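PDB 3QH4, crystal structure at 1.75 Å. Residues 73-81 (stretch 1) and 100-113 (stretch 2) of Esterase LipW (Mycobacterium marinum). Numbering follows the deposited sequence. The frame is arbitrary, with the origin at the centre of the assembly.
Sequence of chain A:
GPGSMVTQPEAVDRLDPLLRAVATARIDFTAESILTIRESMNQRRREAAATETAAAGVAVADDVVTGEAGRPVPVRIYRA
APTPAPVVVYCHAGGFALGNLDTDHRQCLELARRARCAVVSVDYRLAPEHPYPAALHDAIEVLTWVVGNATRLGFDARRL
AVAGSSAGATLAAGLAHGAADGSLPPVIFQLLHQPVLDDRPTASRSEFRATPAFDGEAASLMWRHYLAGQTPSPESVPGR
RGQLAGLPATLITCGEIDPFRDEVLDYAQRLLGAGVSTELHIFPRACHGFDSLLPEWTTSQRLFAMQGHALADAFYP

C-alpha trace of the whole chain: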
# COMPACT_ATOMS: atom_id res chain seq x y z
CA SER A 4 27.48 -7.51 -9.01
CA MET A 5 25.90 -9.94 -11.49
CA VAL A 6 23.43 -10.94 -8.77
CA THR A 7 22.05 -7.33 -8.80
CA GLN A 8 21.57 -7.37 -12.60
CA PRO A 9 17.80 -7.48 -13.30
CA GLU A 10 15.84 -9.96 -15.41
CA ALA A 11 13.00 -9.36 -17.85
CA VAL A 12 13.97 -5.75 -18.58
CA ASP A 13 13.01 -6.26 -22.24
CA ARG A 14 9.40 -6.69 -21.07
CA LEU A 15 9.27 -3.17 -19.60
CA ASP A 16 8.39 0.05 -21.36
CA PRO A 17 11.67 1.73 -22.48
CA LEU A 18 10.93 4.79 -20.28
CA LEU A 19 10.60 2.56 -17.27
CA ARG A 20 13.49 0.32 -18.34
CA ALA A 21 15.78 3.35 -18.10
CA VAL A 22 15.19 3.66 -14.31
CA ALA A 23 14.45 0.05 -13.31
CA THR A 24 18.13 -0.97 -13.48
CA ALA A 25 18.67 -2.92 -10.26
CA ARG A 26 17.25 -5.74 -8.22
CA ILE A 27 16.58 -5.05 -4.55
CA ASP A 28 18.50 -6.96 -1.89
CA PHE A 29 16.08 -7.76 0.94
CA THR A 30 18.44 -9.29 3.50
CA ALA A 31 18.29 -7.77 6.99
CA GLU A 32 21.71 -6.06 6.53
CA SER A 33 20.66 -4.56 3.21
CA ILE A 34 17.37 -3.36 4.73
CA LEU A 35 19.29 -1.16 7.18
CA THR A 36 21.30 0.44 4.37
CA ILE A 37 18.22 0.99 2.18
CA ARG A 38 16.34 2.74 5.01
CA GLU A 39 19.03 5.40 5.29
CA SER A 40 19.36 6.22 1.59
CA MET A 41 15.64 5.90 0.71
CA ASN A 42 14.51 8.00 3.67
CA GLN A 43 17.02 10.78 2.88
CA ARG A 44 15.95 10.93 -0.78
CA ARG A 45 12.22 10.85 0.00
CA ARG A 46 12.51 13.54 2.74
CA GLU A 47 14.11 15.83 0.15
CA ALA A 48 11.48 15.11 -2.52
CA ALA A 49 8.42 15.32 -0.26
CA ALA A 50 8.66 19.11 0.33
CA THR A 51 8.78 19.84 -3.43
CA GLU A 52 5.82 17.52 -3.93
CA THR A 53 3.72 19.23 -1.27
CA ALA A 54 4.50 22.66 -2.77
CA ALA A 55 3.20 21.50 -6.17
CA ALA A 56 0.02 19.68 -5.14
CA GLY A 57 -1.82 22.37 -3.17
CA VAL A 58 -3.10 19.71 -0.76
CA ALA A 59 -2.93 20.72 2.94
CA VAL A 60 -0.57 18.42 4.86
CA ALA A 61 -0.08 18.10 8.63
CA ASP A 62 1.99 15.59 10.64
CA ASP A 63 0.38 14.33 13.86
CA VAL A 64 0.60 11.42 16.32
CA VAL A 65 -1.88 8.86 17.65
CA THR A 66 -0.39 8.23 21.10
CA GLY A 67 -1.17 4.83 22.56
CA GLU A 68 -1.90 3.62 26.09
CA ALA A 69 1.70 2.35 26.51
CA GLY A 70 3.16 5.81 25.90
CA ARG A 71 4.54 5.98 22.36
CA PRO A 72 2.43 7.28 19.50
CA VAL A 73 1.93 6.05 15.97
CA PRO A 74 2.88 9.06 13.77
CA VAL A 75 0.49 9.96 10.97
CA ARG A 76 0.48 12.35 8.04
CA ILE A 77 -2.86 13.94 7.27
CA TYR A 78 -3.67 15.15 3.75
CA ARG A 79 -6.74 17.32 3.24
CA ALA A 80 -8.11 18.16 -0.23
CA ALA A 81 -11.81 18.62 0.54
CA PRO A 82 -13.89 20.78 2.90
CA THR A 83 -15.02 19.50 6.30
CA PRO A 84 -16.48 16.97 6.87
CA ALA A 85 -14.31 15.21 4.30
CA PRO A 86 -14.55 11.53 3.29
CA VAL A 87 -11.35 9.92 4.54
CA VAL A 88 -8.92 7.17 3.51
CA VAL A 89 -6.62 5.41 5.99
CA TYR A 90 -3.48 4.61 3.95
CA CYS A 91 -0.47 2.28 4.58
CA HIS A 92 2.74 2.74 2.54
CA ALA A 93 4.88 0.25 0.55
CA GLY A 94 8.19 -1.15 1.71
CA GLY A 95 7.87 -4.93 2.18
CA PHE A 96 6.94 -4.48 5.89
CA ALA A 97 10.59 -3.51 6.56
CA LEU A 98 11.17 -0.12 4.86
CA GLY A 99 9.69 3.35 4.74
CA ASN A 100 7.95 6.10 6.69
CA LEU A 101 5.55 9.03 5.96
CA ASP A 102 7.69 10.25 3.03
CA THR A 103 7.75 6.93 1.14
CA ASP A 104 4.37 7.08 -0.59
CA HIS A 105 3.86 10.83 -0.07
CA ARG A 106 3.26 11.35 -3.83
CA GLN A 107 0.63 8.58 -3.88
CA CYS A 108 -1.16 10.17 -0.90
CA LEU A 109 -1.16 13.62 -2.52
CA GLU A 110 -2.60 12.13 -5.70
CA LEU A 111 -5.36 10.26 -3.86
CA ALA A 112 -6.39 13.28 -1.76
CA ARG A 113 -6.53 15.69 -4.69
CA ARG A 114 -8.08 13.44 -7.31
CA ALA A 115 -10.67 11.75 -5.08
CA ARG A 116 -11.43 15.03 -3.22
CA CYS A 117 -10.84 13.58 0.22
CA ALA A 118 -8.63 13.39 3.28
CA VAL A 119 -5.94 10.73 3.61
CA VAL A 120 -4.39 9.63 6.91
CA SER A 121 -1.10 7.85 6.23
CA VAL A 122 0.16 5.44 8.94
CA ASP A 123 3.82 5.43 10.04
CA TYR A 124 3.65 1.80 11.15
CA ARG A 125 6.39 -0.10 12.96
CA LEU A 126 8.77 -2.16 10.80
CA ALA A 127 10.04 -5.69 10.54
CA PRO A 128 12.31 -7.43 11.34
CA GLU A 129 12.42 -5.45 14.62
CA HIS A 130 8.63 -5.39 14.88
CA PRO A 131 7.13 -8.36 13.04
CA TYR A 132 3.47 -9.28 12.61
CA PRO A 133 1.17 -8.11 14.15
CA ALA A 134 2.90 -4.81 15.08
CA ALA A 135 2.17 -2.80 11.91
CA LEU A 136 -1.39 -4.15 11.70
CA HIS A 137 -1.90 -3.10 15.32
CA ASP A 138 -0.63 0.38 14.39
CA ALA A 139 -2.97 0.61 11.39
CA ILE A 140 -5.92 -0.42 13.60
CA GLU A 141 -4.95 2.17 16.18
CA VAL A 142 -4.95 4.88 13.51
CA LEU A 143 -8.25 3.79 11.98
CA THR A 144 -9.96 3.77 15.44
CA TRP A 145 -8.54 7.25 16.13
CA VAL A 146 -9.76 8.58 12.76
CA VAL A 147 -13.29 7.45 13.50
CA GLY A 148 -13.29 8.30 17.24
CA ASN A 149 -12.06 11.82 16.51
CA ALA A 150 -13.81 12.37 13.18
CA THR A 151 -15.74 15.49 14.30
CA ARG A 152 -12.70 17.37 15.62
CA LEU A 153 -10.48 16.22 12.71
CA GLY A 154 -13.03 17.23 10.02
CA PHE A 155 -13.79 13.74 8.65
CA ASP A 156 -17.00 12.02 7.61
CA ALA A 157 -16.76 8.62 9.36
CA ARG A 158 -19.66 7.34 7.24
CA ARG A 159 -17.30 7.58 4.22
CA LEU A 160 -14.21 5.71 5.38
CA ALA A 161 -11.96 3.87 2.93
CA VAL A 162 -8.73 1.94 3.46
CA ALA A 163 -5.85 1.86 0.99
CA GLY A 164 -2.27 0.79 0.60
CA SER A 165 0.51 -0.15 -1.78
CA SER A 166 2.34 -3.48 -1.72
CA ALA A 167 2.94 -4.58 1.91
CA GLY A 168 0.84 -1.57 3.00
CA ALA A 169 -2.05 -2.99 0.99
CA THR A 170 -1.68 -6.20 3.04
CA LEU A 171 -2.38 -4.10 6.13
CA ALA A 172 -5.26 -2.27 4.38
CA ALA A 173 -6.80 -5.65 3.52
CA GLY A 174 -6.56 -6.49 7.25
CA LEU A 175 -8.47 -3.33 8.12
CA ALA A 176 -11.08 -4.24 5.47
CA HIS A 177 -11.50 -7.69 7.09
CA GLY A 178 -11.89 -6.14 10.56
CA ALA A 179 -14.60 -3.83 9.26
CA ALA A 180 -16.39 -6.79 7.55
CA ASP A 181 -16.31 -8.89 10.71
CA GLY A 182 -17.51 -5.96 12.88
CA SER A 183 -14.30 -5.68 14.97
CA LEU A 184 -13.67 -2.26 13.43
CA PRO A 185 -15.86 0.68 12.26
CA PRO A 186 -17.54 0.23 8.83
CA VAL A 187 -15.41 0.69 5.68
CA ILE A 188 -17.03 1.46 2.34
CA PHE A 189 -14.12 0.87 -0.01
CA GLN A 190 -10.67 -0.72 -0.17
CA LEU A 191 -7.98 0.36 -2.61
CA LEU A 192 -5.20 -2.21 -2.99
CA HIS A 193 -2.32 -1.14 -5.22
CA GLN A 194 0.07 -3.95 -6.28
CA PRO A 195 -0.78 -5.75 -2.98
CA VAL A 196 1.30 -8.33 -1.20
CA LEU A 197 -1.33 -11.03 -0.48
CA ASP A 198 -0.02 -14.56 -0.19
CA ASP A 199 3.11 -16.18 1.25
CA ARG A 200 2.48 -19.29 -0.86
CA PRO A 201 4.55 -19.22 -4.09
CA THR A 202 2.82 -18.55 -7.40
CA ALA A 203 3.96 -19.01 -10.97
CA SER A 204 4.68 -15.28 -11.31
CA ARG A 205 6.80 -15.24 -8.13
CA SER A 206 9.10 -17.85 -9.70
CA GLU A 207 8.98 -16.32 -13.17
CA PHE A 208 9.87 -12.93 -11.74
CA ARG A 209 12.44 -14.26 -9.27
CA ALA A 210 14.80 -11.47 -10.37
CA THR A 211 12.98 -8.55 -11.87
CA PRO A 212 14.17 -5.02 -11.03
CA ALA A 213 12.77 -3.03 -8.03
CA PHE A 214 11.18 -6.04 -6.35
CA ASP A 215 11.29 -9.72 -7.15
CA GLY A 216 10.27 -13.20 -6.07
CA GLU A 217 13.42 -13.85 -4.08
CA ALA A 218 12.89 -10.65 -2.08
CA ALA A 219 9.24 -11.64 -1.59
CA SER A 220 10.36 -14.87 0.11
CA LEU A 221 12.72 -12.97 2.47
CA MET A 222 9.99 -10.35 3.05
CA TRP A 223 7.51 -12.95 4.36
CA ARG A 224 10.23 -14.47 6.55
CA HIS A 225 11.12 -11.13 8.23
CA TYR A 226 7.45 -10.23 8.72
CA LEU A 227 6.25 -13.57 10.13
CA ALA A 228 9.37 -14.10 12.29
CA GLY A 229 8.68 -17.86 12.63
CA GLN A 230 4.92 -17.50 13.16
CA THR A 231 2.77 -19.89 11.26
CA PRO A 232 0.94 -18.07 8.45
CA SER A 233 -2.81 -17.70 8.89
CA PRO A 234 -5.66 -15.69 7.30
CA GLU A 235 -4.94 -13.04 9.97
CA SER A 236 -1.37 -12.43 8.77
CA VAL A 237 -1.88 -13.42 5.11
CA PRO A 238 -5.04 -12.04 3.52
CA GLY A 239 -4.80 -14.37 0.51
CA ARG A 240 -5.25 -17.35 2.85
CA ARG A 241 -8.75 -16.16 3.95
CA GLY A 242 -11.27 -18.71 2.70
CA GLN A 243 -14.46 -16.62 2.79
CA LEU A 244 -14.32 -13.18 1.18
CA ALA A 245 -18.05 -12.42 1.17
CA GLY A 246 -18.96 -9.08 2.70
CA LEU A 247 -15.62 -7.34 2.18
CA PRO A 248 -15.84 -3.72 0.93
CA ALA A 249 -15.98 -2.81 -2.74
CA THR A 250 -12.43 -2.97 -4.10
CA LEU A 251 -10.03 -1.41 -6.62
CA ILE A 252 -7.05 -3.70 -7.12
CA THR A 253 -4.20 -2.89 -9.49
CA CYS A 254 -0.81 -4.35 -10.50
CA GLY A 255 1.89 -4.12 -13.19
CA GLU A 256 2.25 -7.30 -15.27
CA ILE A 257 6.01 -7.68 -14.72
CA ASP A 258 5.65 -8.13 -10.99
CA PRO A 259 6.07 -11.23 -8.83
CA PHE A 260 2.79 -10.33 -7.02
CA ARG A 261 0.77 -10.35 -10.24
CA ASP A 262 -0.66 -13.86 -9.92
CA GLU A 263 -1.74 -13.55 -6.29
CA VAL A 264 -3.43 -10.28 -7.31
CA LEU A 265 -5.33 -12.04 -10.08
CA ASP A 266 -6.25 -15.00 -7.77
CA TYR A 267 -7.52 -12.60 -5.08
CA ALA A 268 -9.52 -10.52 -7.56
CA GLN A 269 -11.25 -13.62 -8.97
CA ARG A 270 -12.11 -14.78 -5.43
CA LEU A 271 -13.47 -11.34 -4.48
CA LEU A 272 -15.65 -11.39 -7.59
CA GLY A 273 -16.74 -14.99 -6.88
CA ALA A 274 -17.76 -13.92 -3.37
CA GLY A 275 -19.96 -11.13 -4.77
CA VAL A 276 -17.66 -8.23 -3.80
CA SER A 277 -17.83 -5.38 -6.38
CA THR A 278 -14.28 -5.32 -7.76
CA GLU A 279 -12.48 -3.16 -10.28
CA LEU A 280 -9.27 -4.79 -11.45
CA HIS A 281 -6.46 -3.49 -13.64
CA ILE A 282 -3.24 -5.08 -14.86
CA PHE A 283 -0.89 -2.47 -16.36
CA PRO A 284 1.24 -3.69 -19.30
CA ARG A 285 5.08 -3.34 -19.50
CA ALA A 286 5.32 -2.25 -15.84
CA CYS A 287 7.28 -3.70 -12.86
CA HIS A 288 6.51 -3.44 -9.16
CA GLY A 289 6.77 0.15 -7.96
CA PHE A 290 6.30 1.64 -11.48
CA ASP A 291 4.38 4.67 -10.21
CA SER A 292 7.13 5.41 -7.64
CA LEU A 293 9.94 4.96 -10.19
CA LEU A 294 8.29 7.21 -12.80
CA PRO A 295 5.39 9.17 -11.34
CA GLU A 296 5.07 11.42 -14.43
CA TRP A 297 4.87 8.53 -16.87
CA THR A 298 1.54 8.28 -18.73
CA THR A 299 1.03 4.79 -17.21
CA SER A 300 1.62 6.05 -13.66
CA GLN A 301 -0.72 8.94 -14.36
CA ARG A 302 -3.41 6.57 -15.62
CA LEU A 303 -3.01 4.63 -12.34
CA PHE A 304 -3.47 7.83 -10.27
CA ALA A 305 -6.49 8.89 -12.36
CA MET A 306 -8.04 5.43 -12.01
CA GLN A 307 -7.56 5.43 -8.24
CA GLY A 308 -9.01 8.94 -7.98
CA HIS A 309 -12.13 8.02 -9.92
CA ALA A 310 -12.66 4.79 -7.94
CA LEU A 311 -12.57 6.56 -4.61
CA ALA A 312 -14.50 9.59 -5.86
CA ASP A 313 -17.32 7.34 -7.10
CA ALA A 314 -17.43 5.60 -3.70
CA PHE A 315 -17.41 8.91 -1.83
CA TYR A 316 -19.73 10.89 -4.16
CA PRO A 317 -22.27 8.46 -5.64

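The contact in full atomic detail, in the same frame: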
# COMPACT_ATOMS: atom_id res chain seq x y z
N VAL A 73 1.74 6.42 17.35
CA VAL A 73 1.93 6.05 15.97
C VAL A 73 1.85 7.39 15.22
O VAL A 73 0.82 8.03 15.28
CB VAL A 73 0.78 5.10 15.53
CG1 VAL A 73 0.87 4.84 14.01
CG2 VAL A 73 0.84 3.77 16.34
N PRO A 74 2.95 7.82 14.56
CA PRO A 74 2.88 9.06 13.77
C PRO A 74 1.98 8.86 12.55
O PRO A 74 1.86 7.75 12.03
CB PRO A 74 4.31 9.30 13.31
CG PRO A 74 5.16 8.47 14.27
CD PRO A 74 4.30 7.25 14.57
N VAL A 75 1.34 9.95 12.15
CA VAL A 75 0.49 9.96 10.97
C VAL A 75 0.77 11.22 10.17
O VAL A 75 1.27 12.22 10.71
CB VAL A 75 -1.03 9.87 11.31
CG1 VAL A 75 -1.39 8.48 11.90
CG2 VAL A 75 -1.47 11.03 12.24
N ARG A 76 0.49 11.15 8.88
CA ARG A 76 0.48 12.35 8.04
C ARG A 76 -0.93 12.52 7.50
O ARG A 76 -1.49 11.60 6.91
CB ARG A 76 1.50 12.26 6.91
CG ARG A 76 1.51 13.53 6.02
CD ARG A 76 2.80 13.64 5.22
NE ARG A 76 3.98 13.80 6.08
CZ ARG A 76 5.23 13.60 5.70
NH1 ARG A 76 5.52 13.20 4.46
NH2 ARG A 76 6.22 13.80 6.59
N ILE A 77 -1.49 13.71 7.69
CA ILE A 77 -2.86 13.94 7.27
C ILE A 77 -2.88 14.87 6.07
O ILE A 77 -2.33 15.98 6.12
CB ILE A 77 -3.72 14.50 8.43
CG1 ILE A 77 -3.58 13.61 9.67
CG2 ILE A 77 -5.21 14.59 8.01
CD1 ILE A 77 -4.21 14.20 10.93
N TYR A 78 -3.54 14.40 5.01
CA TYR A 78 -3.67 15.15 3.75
C TYR A 78 -5.11 15.58 3.62
O TYR A 78 -6.01 14.77 3.81
CB TYR A 78 -3.30 14.24 2.57
CG TYR A 78 -1.92 13.64 2.62
CD1 TYR A 78 -1.64 12.54 3.45
CD2 TYR A 78 -0.89 14.14 1.82
CE1 TYR A 78 -0.38 11.98 3.48
CE2 TYR A 78 0.37 13.58 1.82
CZ TYR A 78 0.61 12.50 2.66
OH TYR A 78 1.85 11.95 2.67
N ARG A 79 -5.36 16.88 3.37
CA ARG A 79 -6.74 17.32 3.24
C ARG A 79 -6.92 18.06 1.91
O ARG A 79 -6.27 19.09 1.65
CB ARG A 79 -7.18 18.17 4.44
CG ARG A 79 -7.15 17.44 5.80
CD ARG A 79 -7.53 18.39 6.90
NE ARG A 79 -7.85 17.76 8.17
CZ ARG A 79 -6.99 17.61 9.17
NH1 ARG A 79 -5.72 18.00 9.03
NH2 ARG A 79 -7.39 17.03 10.31
N ALA A 80 -7.80 17.54 1.06
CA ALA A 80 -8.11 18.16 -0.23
C ALA A 80 -9.62 18.26 -0.47
O ALA A 80 -10.11 18.14 -1.63
CB ALA A 80 -7.44 17.41 -1.35
N ALA A 81 -10.36 18.41 0.62
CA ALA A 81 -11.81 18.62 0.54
C ALA A 81 -12.27 19.33 1.80
O ALA A 81 -11.63 19.21 2.85
CB ALA A 81 -12.54 17.28 0.40
N ASN A 100 8.47 5.18 5.68
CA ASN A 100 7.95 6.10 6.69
C ASN A 100 6.92 7.00 5.97
O ASN A 100 6.44 6.63 4.89
CB ASN A 100 9.11 6.92 7.31
CG ASN A 100 9.87 7.79 6.26
OD1 ASN A 100 9.40 7.99 5.14
ND2 ASN A 100 11.04 8.30 6.65
N LEU A 101 6.58 8.15 6.54
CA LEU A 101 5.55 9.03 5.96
C LEU A 101 5.93 9.66 4.61
O LEU A 101 5.06 10.14 3.88
CB LEU A 101 5.14 10.11 6.97
CG LEU A 101 4.52 9.53 8.26
CD1 LEU A 101 4.28 10.67 9.28
CD2 LEU A 101 3.23 8.72 7.95
N ASP A 102 7.22 9.68 4.30
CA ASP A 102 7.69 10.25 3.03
C ASP A 102 7.63 9.27 1.85
O ASP A 102 7.67 9.67 0.68
CB ASP A 102 9.12 10.79 3.20
CG ASP A 102 9.20 11.99 4.15
OD1 ASP A 102 8.26 12.80 4.21
OD2 ASP A 102 10.25 12.14 4.84
N THR A 103 7.55 7.97 2.17
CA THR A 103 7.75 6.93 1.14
C THR A 103 6.75 7.05 0.00
O THR A 103 7.14 7.16 -1.18
CB THR A 103 7.67 5.54 1.76
OG1 THR A 103 8.66 5.45 2.82
CG2 THR A 103 7.89 4.47 0.65
N ASP A 104 5.47 7.02 0.36
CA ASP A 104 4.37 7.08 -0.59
C ASP A 104 3.66 8.43 -0.50
O ASP A 104 2.45 8.55 -0.73
CB ASP A 104 3.36 5.96 -0.29
CG ASP A 104 3.84 4.59 -0.77
OD1 ASP A 104 4.86 4.52 -1.49
OD2 ASP A 104 3.14 3.61 -0.47
N HIS A 105 4.43 9.46 -0.15
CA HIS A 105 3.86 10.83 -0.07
C HIS A 105 3.19 11.25 -1.40
O HIS A 105 2.08 11.78 -1.38
CB HIS A 105 4.98 11.78 0.34
CG HIS A 105 4.58 13.21 0.54
ND1 HIS A 105 3.81 13.64 1.61
CD2 HIS A 105 4.93 14.33 -0.14
CE1 HIS A 105 3.66 14.95 1.54
NE2 HIS A 105 4.34 15.40 0.50
N ARG A 106 3.84 10.98 -2.53
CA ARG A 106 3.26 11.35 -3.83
C ARG A 106 1.91 10.64 -4.02
O ARG A 106 0.94 11.27 -4.41
CB ARG A 106 4.21 11.01 -4.98
CG ARG A 106 3.66 11.39 -6.36
CD ARG A 106 3.42 12.89 -6.53
NE ARG A 106 3.06 13.22 -7.93
CZ ARG A 106 3.93 13.41 -8.92
NH1 ARG A 106 5.25 13.27 -8.71
NH2 ARG A 106 3.47 13.70 -10.14
N GLN A 107 1.87 9.33 -3.76
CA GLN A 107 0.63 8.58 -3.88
C GLN A 107 -0.49 9.20 -3.05
O GLN A 107 -1.63 9.30 -3.52
CB GLN A 107 0.89 7.11 -3.50
CG GLN A 107 -0.36 6.19 -3.28
CD GLN A 107 -1.08 5.81 -4.59
OE1 GLN A 107 -0.91 4.69 -5.10
NE2 GLN A 107 -1.92 6.70 -5.10
N CYS A 108 -0.16 9.61 -1.82
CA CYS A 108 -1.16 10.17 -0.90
C CYS A 108 -1.67 11.49 -1.45
O CYS A 108 -2.88 11.75 -1.40
CB CYS A 108 -0.59 10.34 0.52
SG CYS A 108 -0.37 8.74 1.36
N LEU A 109 -0.76 12.32 -1.97
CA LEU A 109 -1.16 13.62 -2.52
C LEU A 109 -2.11 13.41 -3.69
O LEU A 109 -3.09 14.16 -3.87
CB LEU A 109 0.06 14.43 -2.99
CG LEU A 109 0.96 14.92 -1.83
CD1 LEU A 109 2.29 15.34 -2.44
CD2 LEU A 109 0.31 16.07 -1.01
N GLU A 110 -1.79 12.42 -4.51
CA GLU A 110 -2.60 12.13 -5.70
C GLU A 110 -3.98 11.64 -5.31
O GLU A 110 -4.98 12.11 -5.87
CB GLU A 110 -1.90 11.16 -6.66
CG GLU A 110 -0.55 11.70 -7.22
CD GLU A 110 -0.68 12.90 -8.15
OE1 GLU A 110 -1.77 13.14 -8.72
OE2 GLU A 110 0.33 13.60 -8.31
N LEU A 111 -4.05 10.74 -4.33
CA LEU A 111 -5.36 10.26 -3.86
C LEU A 111 -6.21 11.40 -3.31
O LEU A 111 -7.37 11.55 -3.68
CB LEU A 111 -5.20 9.18 -2.79
CG LEU A 111 -4.61 7.84 -3.23
CD1 LEU A 111 -4.50 6.90 -2.03
CD2 LEU A 111 -5.46 7.20 -4.33
N ALA A 112 -5.63 12.20 -2.41
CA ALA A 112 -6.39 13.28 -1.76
C ALA A 112 -6.98 14.22 -2.80
O ALA A 112 -8.17 14.54 -2.77
CB ALA A 112 -5.50 14.05 -0.78
N ARG A 113 -6.14 14.67 -3.73
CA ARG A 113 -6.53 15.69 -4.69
C ARG A 113 -7.55 15.14 -5.69
O ARG A 113 -8.61 15.76 -5.94
CB ARG A 113 -5.29 16.18 -5.44
CG ARG A 113 -5.63 17.15 -6.57
CD ARG A 113 -4.37 17.75 -7.16
NE ARG A 113 -3.60 16.77 -7.91
CZ ARG A 113 -3.77 16.48 -9.19
NH1 ARG A 113 -4.75 17.08 -9.89
NH2 ARG A 113 -3.01 15.56 -9.78
O HOH W 1 2.57 9.20 3.51
O HOH W 2 -9.25 18.14 -4.69

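A helix packed against a strand usually meets the side chains of alternate strand residues, because an extended chain turns successive CA-to-CB bonds to opposite faces. The contact between residues 73-81 and 100-113 of Esterase LipW is a compact example. Stretch 1 is extended from Val 73 to Arg 79, the end of a strand that begins earlier in the chain. Stretch 2 opens with a lead-in whose residues 101-103 have helical phi/psi without the regular bonds; a type I turn from Asp 102 to His 105 leads into the regular helix that starts at His 105. The helix and strand run in broadly the same direction, with 33° between their N-to-C vectors and axes 8.1 Å apart at closest approach. In register, Arg 76 pairs with Leu 101, their CA atoms 6.4 Å apart, and farther along the CA atoms of Ala 80 and Arg 113 lie 5.3 Å apart. Here Ala 80 CB lies 3.3 Å from Ala 112 O.

The alternation is plain in the side chains. Pro 74, Arg 76, Tyr 78 and, just beyond the strand, Ala 80 direct their CA-to-CB bonds toward stretch 2, whereas those of Val 75 and Arg 79 point away. Some 570 Å² is buried in all, summed over both sides, and Tyr 78 and Arg 76 supply the largest shares from the strand.

Arg 76 makes the charged contact. Its NH1 donates to Asp 102 OD1 at 2.8 Å in a nearly straight hydrogen bond that is part of a salt bridge, while NH2 reaches the same OD1 atom in a weak bond of 3.3 Å. The CA-to-CB bond of Asp 102 points away from the strand, yet its carboxylate comes back within reach. Leu 101 CB covers one face of the guanidinium, 3.7 Å from Arg 76 CZ, so the cation is held at its edge by charge and over its face by aliphatic carbon. The same leucine extends its CD1 to Pro 74 CB, at 4.3 Å, and to the backbone carbon Val 75 C, at 3.7 Å.

Tyr 78 combines apolar packing with a polar tip. Cys 108 CB sits over one ring face, 3.5 Å from the centroid and 3.3 Å from Tyr 78 CZ, a CH-pi contact. Leu 109 CD2 approaches the ring edge, 3.6 Å from Tyr 78 CD2. At the far end, Tyr 78 OH and His 105 ND1 share a hydrogen bond of 2.8 Å. A water extends this polar link, lying 3.0 Å from Tyr 78 OH and donating to Leu 101 O at 2.7 Å, and so joins the buried hydroxyl to the backbone of the lead-in.

Ala 112 comes one helical turn after Cys 108 and continues the packing. Its CB lies 4.0 Å from Tyr 78 CB and 3.9 Å from Ala 80 CB. Beside this methyl pair, a second water donates to Ala 80 O at 3.2 Å and to Arg 113 O at 2.8 Å, bridging the two backbones.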